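Local coordinates for protein peptide methionine sulfoxide reductase MsrA (Treponema denticola ATCC 35405, PDB 5FA9) that probably repairs oxidised proteins by reducing both S- and R-methionine sulfoxide back to methionine, as a fusion of MsrA and MsrB domains, at residues B[193-204]-B[225-233]. The protein carries 2 engineered substitutions. Residues are numbered along the deposited sequence; the frame is centred on the assembly and turned at random.
Sequences TERPFTSEYDKF and KYDAGCGWP
Trp232 reaches back to residues 193-196 with its indole, CG lying anti to the carbonyl carbon (chi1 -64°). Trp232 NE1 donates to Glu194 O at 2.8 Å in a nearly straight bond; the acceptor lies in the indole plane, whereas the donor stands above the carbonyl plane. Pro196 runs beside the six-membered ring, its CG 3.6 Å from Trp232 CZ2. The Glu194 carboxylate lies almost coplanar with the indole beyond CD1, held by the backbone amides of Gly288 and Ala289. The backbones come nearest at Gly231 and Phe197, where Gly231 CA stands over the centre of the Phe197 ring, 3.4 Å from its centroid, a CH-pi contact. Gly231 O accepts from Phe197 N at 2.7 Å, in the carbonyl plane on a lone pair, and takes a second bond from a water that also bridges Glu194 OE2 and Ser199 N. Lys225 fastens the other end. Extended to CE and bent at the last torsion (chi4 -65°), it brings NZ 2.9 Å from both Tyr201 O and Phe204 O, with a weak third bond to Asp202 O, so two carbonyls hold the ammonium group firmly and a third only loosely. Between these anchors, Pro233 CG packs against Tyr201 CB at 3.9 Å, and nearer the exposed side Lys203 NZ forms a salt bridge with Asp227 OD2, on its syn side, at 3.2 Å. The type II turn 195-198 and the type I turn 199-202 are thereby clamped to edge strand 225-226 and the loop that leads from it to antiparallel strand 234-235, at one margin of the SelR (MsrB) beta sheet.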
# COMPACT_ATOMS: atom_id res chain seq x y z
N THR B 193 0.70 35.07 12.47
CA THR B 193 1.72 34.04 12.64
C THR B 193 2.71 34.45 13.72
O THR B 193 3.39 35.47 13.59
CB THR B 193 2.47 33.76 11.33
OG1 THR B 193 1.57 33.21 10.36
CG2 THR B 193 3.61 32.77 11.56
N GLU B 194 2.79 33.65 14.78
CA GLU B 194 3.72 33.91 15.87
C GLU B 194 5.16 33.86 15.34
O GLU B 194 5.45 33.13 14.40
CB GLU B 194 3.52 32.89 16.99
CG GLU B 194 3.94 31.47 16.62
CD GLU B 194 3.55 30.45 17.67
OE1 GLU B 194 2.73 30.77 18.55
OE2 GLU B 194 4.07 29.32 17.61
N ARG B 195 6.04 34.64 15.95
CA ARG B 195 7.43 34.65 15.51
C ARG B 195 8.10 33.33 15.89
O ARG B 195 7.78 32.75 16.93
CB ARG B 195 8.20 35.84 16.11
CG ARG B 195 7.33 37.04 16.45
CD ARG B 195 8.15 38.21 16.97
NE ARG B 195 9.25 37.80 17.84
CZ ARG B 195 10.54 37.90 17.50
NH1 ARG B 195 10.88 38.39 16.32
NH2 ARG B 195 11.48 37.50 18.35
N PRO B 196 9.00 32.84 15.03
CA PRO B 196 9.69 31.56 15.21
C PRO B 196 10.37 31.40 16.57
O PRO B 196 10.87 32.38 17.12
CB PRO B 196 10.73 31.56 14.09
CG PRO B 196 10.18 32.45 13.05
CD PRO B 196 9.35 33.48 13.75
N PHE B 197 10.35 30.17 17.10
CA PHE B 197 11.05 29.81 18.33
C PHE B 197 10.54 30.54 19.57
O PHE B 197 11.20 30.54 20.61
CB PHE B 197 12.56 30.05 18.18
CG PHE B 197 13.17 29.36 16.99
CD1 PHE B 197 13.57 28.04 17.06
CD2 PHE B 197 13.34 30.04 15.80
CE1 PHE B 197 14.14 27.41 15.97
CE2 PHE B 197 13.90 29.42 14.70
CZ PHE B 197 14.30 28.10 14.78
N THR B 198 9.37 31.16 19.47
CA THR B 198 8.81 31.91 20.60
C THR B 198 7.82 31.09 21.42
O THR B 198 7.61 31.35 22.60
CB THR B 198 8.11 33.20 20.13
OG1 THR B 198 7.08 32.87 19.19
CG2 THR B 198 9.11 34.14 19.48
N SER B 199 7.21 30.09 20.79
CA SER B 199 6.23 29.26 21.47
C SER B 199 6.88 28.24 22.40
O SER B 199 7.94 27.70 22.09
CB SER B 199 5.34 28.53 20.45
OG SER B 199 4.40 27.70 21.11
N GLU B 200 6.24 27.99 23.53
CA GLU B 200 6.71 27.00 24.49
C GLU B 200 6.59 25.59 23.92
O GLU B 200 7.27 24.67 24.38
CB GLU B 200 5.93 27.11 25.80
CG GLU B 200 4.43 26.85 25.65
CD GLU B 200 3.67 26.99 26.95
OE1 GLU B 200 4.02 26.28 27.92
OE2 GLU B 200 2.73 27.81 27.01
N TYR B 201 5.73 25.43 22.92
CA TYR B 201 5.48 24.13 22.32
C TYR B 201 6.45 23.82 21.17
O TYR B 201 6.34 22.78 20.53
CB TYR B 201 4.04 24.05 21.81
CG TYR B 201 3.00 24.12 22.91
CD1 TYR B 201 3.28 23.65 24.19
CD2 TYR B 201 1.74 24.65 22.67
CE1 TYR B 201 2.34 23.71 25.20
CE2 TYR B 201 0.79 24.71 23.67
CZ TYR B 201 1.10 24.25 24.93
OH TYR B 201 0.15 24.31 25.93
N ASP B 202 7.38 24.73 20.92
CA ASP B 202 8.36 24.52 19.85
C ASP B 202 9.33 23.40 20.20
O ASP B 202 9.32 22.34 19.58
CB ASP B 202 9.12 25.81 19.56
CG ASP B 202 10.12 25.66 18.42
OD1 ASP B 202 9.77 25.00 17.42
OD2 ASP B 202 11.24 26.20 18.53
N LYS B 203 10.17 23.64 21.20
CA LYS B 203 11.04 22.59 21.72
C LYS B 203 10.33 21.87 22.86
O LYS B 203 10.53 22.18 24.03
CB LYS B 203 12.37 23.18 22.20
CG LYS B 203 13.04 24.10 21.20
CD LYS B 203 13.32 23.39 19.88
CE LYS B 203 13.92 24.34 18.86
NZ LYS B 203 13.76 23.84 17.47
N PHE B 204 9.50 20.90 22.49
CA PHE B 204 8.62 20.24 23.44
C PHE B 204 8.26 18.83 22.95
O PHE B 204 7.89 18.66 21.79
CB PHE B 204 7.36 21.08 23.64
CG PHE B 204 6.53 20.68 24.83
CD1 PHE B 204 6.82 21.18 26.09
CD2 PHE B 204 5.45 19.83 24.68
CE1 PHE B 204 6.05 20.82 27.18
CE2 PHE B 204 4.68 19.47 25.77
CZ PHE B 204 4.98 19.96 27.02
N LYS B 225 4.59 14.54 16.46
CA LYS B 225 5.35 15.78 16.58
C LYS B 225 6.84 15.54 16.34
O LYS B 225 7.39 14.52 16.77
CB LYS B 225 5.13 16.41 17.95
CG LYS B 225 5.64 17.83 18.08
CD LYS B 225 5.21 18.43 19.41
CE LYS B 225 5.51 19.92 19.47
NZ LYS B 225 6.98 20.19 19.44
N TYR B 226 7.49 16.48 15.66
CA TYR B 226 8.93 16.38 15.41
C TYR B 226 9.55 17.77 15.24
O TYR B 226 8.84 18.76 15.10
CB TYR B 226 9.20 15.53 14.16
CG TYR B 226 8.94 16.25 12.86
CD1 TYR B 226 7.65 16.44 12.38
CD2 TYR B 226 9.99 16.72 12.09
CE1 TYR B 226 7.41 17.09 11.19
CE2 TYR B 226 9.77 17.38 10.89
CZ TYR B 226 8.48 17.56 10.45
OH TYR B 226 8.26 18.21 9.25
N ASP B 227 10.88 17.82 15.26
CA ASP B 227 11.59 19.09 15.14
C ASP B 227 11.95 19.38 13.69
O ASP B 227 12.85 18.76 13.12
CB ASP B 227 12.86 19.07 16.00
CG ASP B 227 13.41 20.47 16.27
OD1 ASP B 227 13.27 21.35 15.40
OD2 ASP B 227 13.98 20.68 17.36
N ALA B 228 11.22 20.31 13.08
CA ALA B 228 11.49 20.71 11.70
C ALA B 228 12.58 21.78 11.65
O ALA B 228 13.14 22.05 10.59
CB ALA B 228 10.22 21.21 11.04
N GLY B 229 12.86 22.38 12.80
CA GLY B 229 13.91 23.39 12.89
C GLY B 229 13.51 24.74 12.32
O GLY B 229 14.36 25.60 12.11
N CYS B 230 12.22 24.92 12.08
CA CYS B 230 11.73 26.17 11.49
C CYS B 230 11.14 27.11 12.53
O CYS B 230 10.67 28.20 12.20
CB CYS B 230 10.70 25.87 10.40
SG CYS B 230 11.35 24.95 8.98
N GLY B 231 11.17 26.69 13.79
CA GLY B 231 10.74 27.54 14.89
C GLY B 231 9.28 27.39 15.30
O GLY B 231 8.83 28.05 16.23
N TRP B 232 8.55 26.53 14.60
CA TRP B 232 7.15 26.28 14.95
C TRP B 232 6.91 24.81 15.26
O TRP B 232 7.60 23.94 14.73
CB TRP B 232 6.22 26.72 13.81
CG TRP B 232 6.25 28.20 13.54
CD1 TRP B 232 5.68 29.18 14.29
CD2 TRP B 232 6.86 28.85 12.42
NE1 TRP B 232 5.91 30.41 13.72
CE2 TRP B 232 6.63 30.23 12.57
CE3 TRP B 232 7.58 28.40 11.31
CZ2 TRP B 232 7.09 31.17 11.64
CZ3 TRP B 232 8.04 29.33 10.39
CH2 TRP B 232 7.79 30.70 10.57
N PRO B 233 5.93 24.53 16.14
CA PRO B 233 5.47 23.16 16.38
C PRO B 233 5.09 22.47 15.07
O PRO B 233 4.23 22.96 14.34
CB PRO B 233 4.25 23.35 17.27
CG PRO B 233 4.53 24.61 18.01
CD PRO B 233 5.29 25.49 17.05
O HOH W 1 7.02 29.30 17.78